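Local coordinates for protein LYND (Lyngbya aestuarii, PDB 4V1T) that probably acts as an ATP- and magnesium-dependent YcaO cyclodehydratase that converts cysteine residues of a precursor peptide into thiazoline rings, at residues 430-435 with 514-519; 436-441 with 490-495; 478-483 with 524-529. All blocks are in the same frame, centred on the assembly; numbering follows the deposited sequence.

Contact 1 (430-435 with 514-519); sequences GIFQGD and YHYPLP
Two loops of the YcaO domain meet here through a single beta bridge, Ile431 opposite Tyr514, followed by an edge-to-face aromatic pair. The bridge is the close-fitting end. Tyr514 N donates to Gly430 O at 2.8 Å, approaching from above the carbonyl plane, and Phe432 N returns a bond to Tyr514 O at 3.0 Å that lies within that carbonyl's plane. Gly430 suits its place because a beta carbon there would clash with CE2 of Tyr514, whose ring runs alongside the Gly430 backbone. Further along, Phe432 has CG anti to its backbone N (chi1 180°), as does Tyr516, so the two side chains run side by side in the same direction. Their planes are nonetheless turned 75° apart, and Tyr516 CD1, at the ring edge, sits over the centre of the Phe432 face, 3.7 Å from Phe432 CE1. The Tyr516 hydroxyl lies beyond this pair and bonds to Glu492. The looser margin belongs to His515 and Pro517, both exposed to solvent. His515 approaches Phe432 mainly through its backbone O, 4.0 Å from Phe432 CB, and Pro517 adds a rigid apolar ring: its CD reaches Phe432 CD2 at 3.8 Å.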
loop_
_atom_site.group_PDB
_atom_site.type_symbol
_atom_site.label_atom_id
_atom_site.label_comp_id
_atom_site.label_asym_id
_atom_site.label_seq_id
_atom_site.Cartn_x
_atom_site.Cartn_y
_atom_site.Cartn_z
ATOM N N GLY B 430 3.771 -13.160 -22.752
ATOM C CA GLY B 430 4.050 -14.295 -23.612
ATOM C C GLY B 430 2.879 -14.710 -24.485
ATOM O O GLY B 430 3.030 -15.558 -25.363
ATOM N N ILE B 431 1.711 -14.123 -24.243
ATOM C CA ILE B 431 0.505 -14.512 -24.953
ATOM C C ILE B 431 0.465 -13.934 -26.359
ATOM O O ILE B 431 0.802 -12.775 -26.580
ATOM C CB ILE B 431 -0.755 -14.086 -24.193
ATOM C CG1 ILE B 431 -0.800 -14.763 -22.817
ATOM C CG2 ILE B 431 -2.011 -14.453 -24.988
ATOM C CD1 ILE B 431 -1.800 -14.142 -21.858
ATOM N N PHE B 432 0.027 -14.754 -27.304
ATOM C CA PHE B 432 -0.024 -14.358 -28.704
ATOM C C PHE B 432 -1.179 -13.389 -28.945
ATOM O O PHE B 432 -2.340 -13.756 -28.800
ATOM C CB PHE B 432 -0.155 -15.599 -29.591
ATOM C CG PHE B 432 -0.224 -15.297 -31.062
ATOM C CD1 PHE B 432 0.913 -14.943 -31.768
ATOM C CD2 PHE B 432 -1.423 -15.392 -31.740
ATOM C CE1 PHE B 432 0.847 -14.683 -33.123
ATOM C CE2 PHE B 432 -1.496 -15.122 -33.089
ATOM C CZ PHE B 432 -0.357 -14.769 -33.781
ATOM N N GLN B 433 -0.851 -12.151 -29.313
ATOM C CA GLN B 433 -1.856 -11.121 -29.590
ATOM C C GLN B 433 -2.205 -11.023 -31.080
ATOM O O GLN B 433 -3.320 -10.636 -31.440
ATOM C CB GLN B 433 -1.367 -9.758 -29.104
ATOM C CG GLN B 433 -1.057 -9.691 -27.619
ATOM C CD GLN B 433 -0.630 -8.305 -27.179
ATOM O OE1 GLN B 433 -0.821 -7.322 -27.902
ATOM N NE2 GLN B 433 -0.046 -8.216 -25.986
ATOM N N GLY B 434 -1.244 -11.366 -31.931
ATOM C CA GLY B 434 -1.431 -11.317 -33.370
ATOM C C GLY B 434 -0.527 -10.318 -34.084
ATOM O O GLY B 434 -0.621 -10.164 -35.296
ATOM N N ASP B 435 0.354 -9.654 -33.342
ATOM C CA ASP B 435 1.270 -8.657 -33.908
ATOM C C ASP B 435 2.735 -9.052 -33.738
ATOM O O ASP B 435 3.625 -8.240 -33.946
ATOM C CB ASP B 435 1.028 -7.293 -33.251
ATOM C CG ASP B 435 1.271 -7.313 -31.755
ATOM O OD1 ASP B 435 1.381 -8.421 -31.181
ATOM O OD2 ASP B 435 1.347 -6.217 -31.148
ATOM N N TYR B 514 2.358 -18.130 -26.136
ATOM C CA TYR B 514 1.221 -18.891 -25.629
ATOM C C TYR B 514 0.024 -18.777 -26.560
ATOM O O TYR B 514 -0.218 -17.721 -27.157
ATOM C CB TYR B 514 0.795 -18.401 -24.232
ATOM C CG TYR B 514 1.836 -18.557 -23.150
ATOM C CD1 TYR B 514 2.498 -19.757 -22.967
ATOM C CD2 TYR B 514 2.153 -17.495 -22.303
ATOM C CE1 TYR B 514 3.446 -19.902 -21.977
ATOM C CE2 TYR B 514 3.104 -17.632 -21.316
ATOM C CZ TYR B 514 3.742 -18.838 -21.153
ATOM O OH TYR B 514 4.679 -18.977 -20.158
ATOM N N HIS B 515 -0.740 -19.862 -26.644
ATOM C CA HIS B 515 -2.024 -19.869 -27.319
ATOM C C HIS B 515 -1.949 -19.364 -28.753
ATOM O O HIS B 515 -2.795 -18.594 -29.180
ATOM C CB HIS B 515 -3.054 -19.051 -26.525
ATOM C CG HIS B 515 -3.244 -19.529 -25.121
ATOM N ND1 HIS B 515 -2.659 -18.909 -24.040
ATOM C CD2 HIS B 515 -3.931 -20.584 -24.623
ATOM C CE1 HIS B 515 -2.987 -19.551 -22.934
ATOM N NE2 HIS B 515 -3.757 -20.573 -23.260
ATOM N N TYR B 516 -0.932 -19.802 -29.491
ATOM C CA TYR B 516 -0.878 -19.553 -30.927
ATOM C C TYR B 516 -1.826 -20.529 -31.590
ATOM O O TYR B 516 -1.692 -21.722 -31.393
ATOM C CB TYR B 516 0.534 -19.743 -31.467
ATOM C CG TYR B 516 0.625 -19.594 -32.963
ATOM C CD1 TYR B 516 0.762 -18.339 -33.550
ATOM C CD2 TYR B 516 0.560 -20.701 -33.794
ATOM C CE1 TYR B 516 0.832 -18.196 -34.922
ATOM C CE2 TYR B 516 0.634 -20.564 -35.166
ATOM C CZ TYR B 516 0.770 -19.307 -35.720
ATOM O OH TYR B 516 0.840 -19.150 -37.073
ATOM N N PRO B 517 -2.780 -20.039 -32.390
ATOM C CA PRO B 517 -3.736 -20.982 -32.974
ATOM C C PRO B 517 -3.165 -21.765 -34.160
ATOM O O PRO B 517 -2.629 -21.161 -35.096
ATOM C CB PRO B 517 -4.890 -20.077 -33.437
ATOM C CG PRO B 517 -4.396 -18.653 -33.313
ATOM C CD PRO B 517 -2.936 -18.696 -32.971
ATOM N N LEU B 518 -3.275 -23.088 -34.099
ATOM C CA LEU B 518 -2.901 -23.962 -35.214
ATOM C C LEU B 518 -4.128 -24.675 -35.763
ATOM O O LEU B 518 -5.087 -24.901 -35.033
ATOM C CB LEU B 518 -1.859 -24.984 -34.767
ATOM C CG LEU B 518 -0.450 -24.442 -34.514
ATOM C CD1 LEU B 518 0.436 -25.526 -33.938
ATOM C CD2 LEU B 518 0.168 -23.898 -35.795
ATOM N N PRO B 519 -4.113 -25.021 -37.061
ATOM C CA PRO B 519 -5.218 -25.819 -37.603
ATOM C C PRO B 519 -5.339 -27.164 -36.886
ATOM O O PRO B 519 -4.323 -27.699 -36.455
ATOM C CB PRO B 519 -4.830 -26.015 -39.073
ATOM C CG PRO B 519 -3.875 -24.910 -39.369
ATOM C CD PRO B 519 -3.129 -24.665 -38.098
#

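Contact 2 (436-441 with 490-495); sequences EPRKRA and AIEWTP
Arg438 and Glu492 leave their backbones side by side and point the same way, yet their flat ends are almost perpendicular, with guanidinium and carboxylate planes 83° apart. Glu492 OE1 lies at the guanidinium edge, 3.4 Å from Arg438 NH1, in a salt bridge whose hydrogen bond is weak. The stronger partner of that carboxylate is the Tyr516 hydroxyl. Arg438 is bent at chi3 (-66°), and its NE donates at 3.1 Å to a lone pair of Glu436 O, which lies near the guanidinium plane and helps to set its rotation. Glu492 shares a face of the antiparallel pair 439-441 with 491-495 with Arg440, and Arg438 comes just before the first strand; the pair belongs to a larger antiparallel sheet in which strand 491-498 also pairs with 503-508. Lys439 with Trp493 and Ala441 with Ile491 are hydrogen-bonded pairs, Arg440 with Glu492 non-hydrogen-bonded. On the face carrying Trp493 the indole turns its edge to the neighbouring strand, and NE1 donates to Ala441 O at 2.8 Å from well above the carbonyl plane. Ile491 N also bonds that oxygen, at 3.0 Å, so two donors grip it. Ala441 is small enough to fit beside the indole, its CB 4.2 Å from Trp493 CD1. Arg440, extended, lays one guanidinium face over Ala490 CB. Ahead of strand 439-441, Pro437 O accepts from Thr494 OG1 of the partner strand at 2.8 Å, nearly along the C=O axis.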
loop_
_atom_site.group_PDB
_atom_site.type_symbol
_atom_site.label_atom_id
_atom_site.label_comp_id
_atom_site.label_asym_id
_atom_site.label_seq_id
_atom_site.Cartn_x
_atom_site.Cartn_y
_atom_site.Cartn_z
ATOM N N GLU B 436 2.975 -10.299 -33.359
ATOM C CA GLU B 436 4.315 -10.773 -33.096
ATOM C C GLU B 436 5.083 -10.960 -34.401
ATOM O O GLU B 436 4.477 -11.268 -35.446
ATOM C CB GLU B 436 4.272 -12.096 -32.320
ATOM C CG GLU B 436 3.768 -11.991 -30.885
ATOM C CD GLU B 436 2.271 -11.778 -30.781
ATOM O OE1 GLU B 436 1.580 -11.830 -31.819
ATOM O OE2 GLU B 436 1.780 -11.552 -29.656
ATOM N N PRO B 437 6.418 -10.782 -34.358
ATOM C CA PRO B 437 7.236 -10.914 -35.568
ATOM C C PRO B 437 7.100 -12.285 -36.208
ATOM O O PRO B 437 7.392 -13.298 -35.577
ATOM C CB PRO B 437 8.662 -10.683 -35.061
ATOM C CG PRO B 437 8.608 -10.938 -33.600
ATOM C CD PRO B 437 7.247 -10.497 -33.176
ATOM N N ARG B 438 6.653 -12.298 -37.460
ATOM C CA ARG B 438 6.306 -13.532 -38.156
ATOM C C ARG B 438 6.660 -13.441 -39.626
ATOM O O ARG B 438 6.607 -12.356 -40.217
ATOM C CB ARG B 438 4.800 -13.793 -38.047
ATOM C CG ARG B 438 4.357 -14.470 -36.782
ATOM C CD ARG B 438 2.843 -14.483 -36.716
ATOM N NE ARG B 438 2.308 -13.136 -36.580
ATOM C CZ ARG B 438 1.030 -12.827 -36.718
ATOM N NH1 ARG B 438 0.143 -13.761 -37.002
ATOM N NH2 ARG B 438 0.641 -11.577 -36.570
ATOM N N LYS B 439 6.994 -14.591 -40.208
ATOM C CA LYS B 439 7.164 -14.710 -41.644
ATOM C C LYS B 439 6.685 -16.096 -42.082
ATOM O O LYS B 439 7.085 -17.099 -41.512
ATOM C CB LYS B 439 8.623 -14.489 -42.045
ATOM C CG LYS B 439 8.829 -14.413 -43.551
ATOM C CD LYS B 439 10.142 -13.739 -43.921
ATOM C CE LYS B 439 11.334 -14.578 -43.504
ATOM N NZ LYS B 439 12.613 -13.976 -43.973
ATOM N N ARG B 440 5.829 -16.129 -43.099
ATOM C CA ARG B 440 5.282 -17.384 -43.628
ATOM C C ARG B 440 6.282 -18.053 -44.561
ATOM O O ARG B 440 6.688 -17.481 -45.557
ATOM C CB ARG B 440 3.973 -17.111 -44.367
ATOM C CG ARG B 440 3.273 -18.332 -44.937
ATOM C CD ARG B 440 1.964 -17.931 -45.606
ATOM N NE ARG B 440 1.228 -19.079 -46.135
ATOM C CZ ARG B 440 1.383 -19.586 -47.355
ATOM N NH1 ARG B 440 2.256 -19.054 -48.202
ATOM N NH2 ARG B 440 0.663 -20.635 -47.734
ATOM N N ALA B 441 6.677 -19.273 -44.229
ATOM C CA ALA B 441 7.653 -19.993 -45.027
ATOM C C ALA B 441 7.682 -21.454 -44.638
ATOM O O ALA B 441 7.207 -21.827 -43.567
ATOM C CB ALA B 441 9.030 -19.386 -44.845
ATOM N N ALA B 490 3.660 -24.875 -45.225
ATOM C CA ALA B 490 4.082 -23.511 -44.970
ATOM C C ALA B 490 3.521 -23.111 -43.612
ATOM O O ALA B 490 2.379 -23.417 -43.291
ATOM C CB ALA B 490 3.597 -22.573 -46.055
ATOM N N ILE B 491 4.339 -22.442 -42.810
ATOM C CA ILE B 491 3.958 -22.074 -41.447
ATOM C C ILE B 491 4.543 -20.721 -41.114
ATOM O O ILE B 491 5.324 -20.174 -41.883
ATOM C CB ILE B 491 4.456 -23.101 -40.420
ATOM C CG1 ILE B 491 5.984 -23.160 -40.462
ATOM C CG2 ILE B 491 3.828 -24.469 -40.699
ATOM C CD1 ILE B 491 6.575 -24.200 -39.574
ATOM N N GLU B 492 4.160 -20.185 -39.962
ATOM C CA GLU B 492 4.705 -18.912 -39.498
ATOM C C GLU B 492 5.901 -19.133 -38.585
ATOM O O GLU B 492 5.786 -19.777 -37.542
ATOM C CB GLU B 492 3.624 -18.103 -38.791
ATOM C CG GLU B 492 2.578 -17.566 -39.764
ATOM C CD GLU B 492 1.553 -16.664 -39.111
ATOM O OE1 GLU B 492 1.214 -16.893 -37.931
ATOM O OE2 GLU B 492 1.077 -15.728 -39.781
ATOM N N TRP B 493 7.058 -18.627 -39.009
ATOM C CA TRP B 493 8.271 -18.695 -38.201
ATOM C C TRP B 493 8.526 -17.341 -37.557
ATOM O O TRP B 493 8.258 -16.302 -38.163
ATOM C CB TRP B 493 9.481 -19.097 -39.037
ATOM C CG TRP B 493 9.364 -20.421 -39.734
ATOM C CD1 TRP B 493 8.702 -20.679 -40.901
ATOM C CD2 TRP B 493 9.957 -21.664 -39.328
ATOM N NE1 TRP B 493 8.841 -22.007 -41.239
ATOM C CE2 TRP B 493 9.604 -22.630 -40.288
ATOM C CE3 TRP B 493 10.744 -22.052 -38.242
ATOM C CZ2 TRP B 493 10.017 -23.963 -40.196
ATOM C CZ3 TRP B 493 11.147 -23.367 -38.150
ATOM C CH2 TRP B 493 10.782 -24.311 -39.121
ATOM N N THR B 494 9.026 -17.362 -36.325
ATOM C CA THR B 494 9.349 -16.137 -35.604
ATOM C C THR B 494 10.866 -16.001 -35.477
ATOM O O THR B 494 11.529 -16.945 -35.055
ATOM C CB THR B 494 8.699 -16.119 -34.208
ATOM O OG1 THR B 494 7.310 -15.789 -34.340
ATOM C CG2 THR B 494 9.358 -15.087 -33.300
ATOM N N PRO B 495 11.419 -14.830 -35.842
ATOM C CA PRO B 495 12.857 -14.638 -35.685
ATOM C C PRO B 495 13.271 -14.623 -34.225
ATOM O O PRO B 495 12.615 -13.983 -33.401
ATOM C CB PRO B 495 13.110 -13.271 -36.332
ATOM C CG PRO B 495 11.816 -12.558 -36.215
ATOM C CD PRO B 495 10.768 -13.620 -36.384
#

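Contact 3 (478-483 with 524-529); sequences HDWIPQ and FARGDS
This is a stacked cation-pi contact between two irregular loops of the YcaO domain, one following helix 467-473 and the other leading toward strand 532-535. Arg526 and Trp480 carry it. The long axes of the two side chains cross at about a right angle, but their flat groups lie nearly parallel, at 5°, with Arg526 CZ 3.5 Å from the centroid of the six-membered ring. The guanidinium spreads over the indole face: NE lies 3.3 Å from Trp480 CE3, while NH1 sits over CG and NH2 over CE2. Arg526 reaches this position because its chain is extended from CG to NE; Trp480 meets it with CG anti to the backbone N (chi1 -174°). The opposite indole face meets Pro482 CA toward its rim, and the ring's broad electron-rich surface suits an exposed arginine. An alanine in place of this tryptophan would remove the indole face and would probably leave the Arg526 guanidinium without its stacking partner and less firmly placed. Beyond the stack, Pro482 CB is 3.3 Å from Phe524 C, so that the proline ring rests against the Phe524 carbonyl group. Between the two segments there is no direct hydrogen bond, though Gln483 bonds the backbone of Arg523. Phe524 CA makes a CA-H...O contact with Gln483 O at 3.3 Å, and one water donates to Gln483 O at 2.9 Å and to Phe524 O at 2.8 Å.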
loop_
_atom_site.group_PDB
_atom_site.type_symbol
_atom_site.label_atom_id
_atom_site.label_comp_id
_atom_site.label_asym_id
_atom_site.label_seq_id
_atom_site.Cartn_x
_atom_site.Cartn_y
_atom_site.Cartn_z
ATOM N N HIS B 478 0.131 -31.338 -18.822
ATOM C CA HIS B 478 1.280 -30.747 -19.513
ATOM C C HIS B 478 2.168 -31.779 -20.210
ATOM O O HIS B 478 3.153 -31.404 -20.835
ATOM C CB HIS B 478 2.116 -29.880 -18.546
ATOM C CG HIS B 478 2.654 -30.619 -17.359
ATOM N ND1 HIS B 478 3.558 -31.656 -17.467
ATOM C CD2 HIS B 478 2.424 -30.457 -16.034
ATOM C CE1 HIS B 478 3.857 -32.104 -16.261
ATOM N NE2 HIS B 478 3.185 -31.392 -15.373
ATOM N N ASP B 479 1.819 -33.063 -20.101
ATOM C CA ASP B 479 2.497 -34.120 -20.863
ATOM C C ASP B 479 1.766 -34.411 -22.179
ATOM O O ASP B 479 1.712 -35.550 -22.631
ATOM C CB ASP B 479 2.619 -35.403 -20.033
ATOM C CG ASP B 479 3.667 -35.306 -18.943
ATOM O OD1 ASP B 479 4.391 -34.298 -18.878
ATOM O OD2 ASP B 479 3.785 -36.273 -18.166
ATOM N N TRP B 480 1.207 -33.374 -22.790
ATOM C CA TRP B 480 0.485 -33.523 -24.036
ATOM C C TRP B 480 1.474 -33.679 -25.177
ATOM O O TRP B 480 2.386 -32.868 -25.329
ATOM C CB TRP B 480 -0.408 -32.314 -24.285
ATOM C CG TRP B 480 -1.286 -32.463 -25.494
ATOM C CD1 TRP B 480 -2.381 -33.268 -25.614
ATOM C CD2 TRP B 480 -1.151 -31.777 -26.744
ATOM N NE1 TRP B 480 -2.934 -33.134 -26.869
ATOM C CE2 TRP B 480 -2.199 -32.220 -27.580
ATOM C CE3 TRP B 480 -0.245 -30.827 -27.238
ATOM C CZ2 TRP B 480 -2.368 -31.749 -28.884
ATOM C CZ3 TRP B 480 -0.416 -30.357 -28.536
ATOM C CH2 TRP B 480 -1.468 -30.824 -29.346
ATOM N N ILE B 481 1.293 -34.737 -25.968
ATOM C CA ILE B 481 2.159 -34.992 -27.112
ATOM C C ILE B 481 1.501 -34.422 -28.353
ATOM O O ILE B 481 0.448 -34.904 -28.751
ATOM C CB ILE B 481 2.415 -36.494 -27.314
ATOM C CG1 ILE B 481 2.851 -37.141 -25.990
ATOM C CG2 ILE B 481 3.472 -36.718 -28.404
ATOM C CD1 ILE B 481 2.811 -38.663 -26.016
ATOM N N PRO B 482 2.118 -33.408 -28.984
ATOM C CA PRO B 482 1.457 -32.837 -30.151
ATOM C C PRO B 482 1.556 -33.733 -31.367
ATOM O O PRO B 482 2.301 -34.709 -31.346
ATOM C CB PRO B 482 2.211 -31.522 -30.387
ATOM C CG PRO B 482 3.479 -31.614 -29.615
ATOM C CD PRO B 482 3.480 -32.884 -28.814
ATOM N N GLN B 483 0.793 -33.413 -32.405
ATOM C CA GLN B 483 0.919 -34.095 -33.684
ATOM C C GLN B 483 2.317 -33.833 -34.237
ATOM O O GLN B 483 3.015 -32.923 -33.778
ATOM C CB GLN B 483 -0.144 -33.610 -34.675
ATOM C CG GLN B 483 -1.582 -33.766 -34.198
ATOM C CD GLN B 483 -2.565 -33.018 -35.070
ATOM O OE1 GLN B 483 -2.247 -32.641 -36.192
ATOM N NE2 GLN B 483 -3.765 -32.790 -34.554
ATOM N N PHE B 524 1.129 -29.058 -33.949
ATOM C CA PHE B 524 2.414 -29.704 -33.697
ATOM C C PHE B 524 3.143 -29.159 -32.480
ATOM O O PHE B 524 4.258 -29.586 -32.188
ATOM C CB PHE B 524 3.320 -29.575 -34.927
ATOM C CG PHE B 524 3.601 -28.155 -35.326
ATOM C CD1 PHE B 524 4.595 -27.425 -34.699
ATOM C CD2 PHE B 524 2.863 -27.549 -36.333
ATOM C CE1 PHE B 524 4.843 -26.116 -35.062
ATOM C CE2 PHE B 524 3.110 -26.244 -36.706
ATOM C CZ PHE B 524 4.101 -25.526 -36.073
ATOM N N ALA B 525 2.521 -28.227 -31.760
ATOM C CA ALA B 525 3.141 -27.664 -30.569
ATOM C C ALA B 525 2.160 -26.847 -29.749
ATOM O O ALA B 525 1.200 -26.310 -30.283
ATOM C CB ALA B 525 4.330 -26.787 -30.966
ATOM N N ARG B 526 2.421 -26.783 -28.444
ATOM C CA ARG B 526 1.792 -25.827 -27.537
ATOM C C ARG B 526 2.900 -25.046 -26.839
ATOM O O ARG B 526 3.791 -25.641 -26.224
ATOM C CB ARG B 526 0.931 -26.534 -26.489
ATOM C CG ARG B 526 -0.423 -26.975 -26.980
ATOM C CD ARG B 526 -1.126 -27.835 -25.950
ATOM N NE ARG B 526 -2.357 -28.408 -26.486
ATOM C CZ ARG B 526 -3.147 -29.252 -25.827
ATOM N NH1 ARG B 526 -2.841 -29.633 -24.590
ATOM N NH2 ARG B 526 -4.247 -29.716 -26.407
ATOM N N GLY B 527 2.857 -23.723 -26.946
ATOM C CA GLY B 527 3.855 -22.879 -26.299
ATOM C C GLY B 527 3.893 -23.109 -24.800
ATOM O O GLY B 527 2.865 -23.032 -24.135
ATOM N N ASP B 528 5.073 -23.420 -24.279
ATOM C CA ASP B 528 5.234 -23.676 -22.852
ATOM C C ASP B 528 5.937 -22.498 -22.175
ATOM O O ASP B 528 6.378 -21.550 -22.839
ATOM C CB ASP B 528 5.993 -24.991 -22.609
ATOM C CG ASP B 528 7.382 -25.008 -23.224
ATOM O OD1 ASP B 528 8.063 -23.963 -23.262
ATOM O OD2 ASP B 528 7.807 -26.096 -23.659
ATOM N N SER B 529 6.047 -22.572 -20.854
ATOM C CA SER B 529 6.575 -21.470 -20.054
ATOM C C SER B 529 8.057 -21.626 -19.741
ATOM O O SER B 529 8.646 -20.770 -19.096
ATOM C CB SER B 529 5.779 -21.346 -18.747
ATOM O OG SER B 529 5.927 -22.496 -17.935
HETATM O O HOH W 1 5.608 -31.974 -32.771
#

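All three contacts lie within the YcaO domain and on one side of the chain's centre. Along the chain the first halves of contacts 1 and 2 run on without a break (430-441) after helix 413-429; then come 478-483, 490-495, 514-519 and 524-529. Contact 2 thus falls wholly between the halves of contact 1, whereas contact 3 alternates with both. Centres of contacts 1 and 2 are about 12 Å apart, of 1 and 3 about 13 Å, and of 2 and 3 about 19 Å. Contact 1 touches both others, meeting contact 2 through Tyr516 and Glu492 and contact 3 through Tyr514 beside residues 527-529; contacts 2 and 3 do not touch. Helix 509-512 touches contacts 1 and 2. The Tyr514 side chain is about 9 Å from bound ADP.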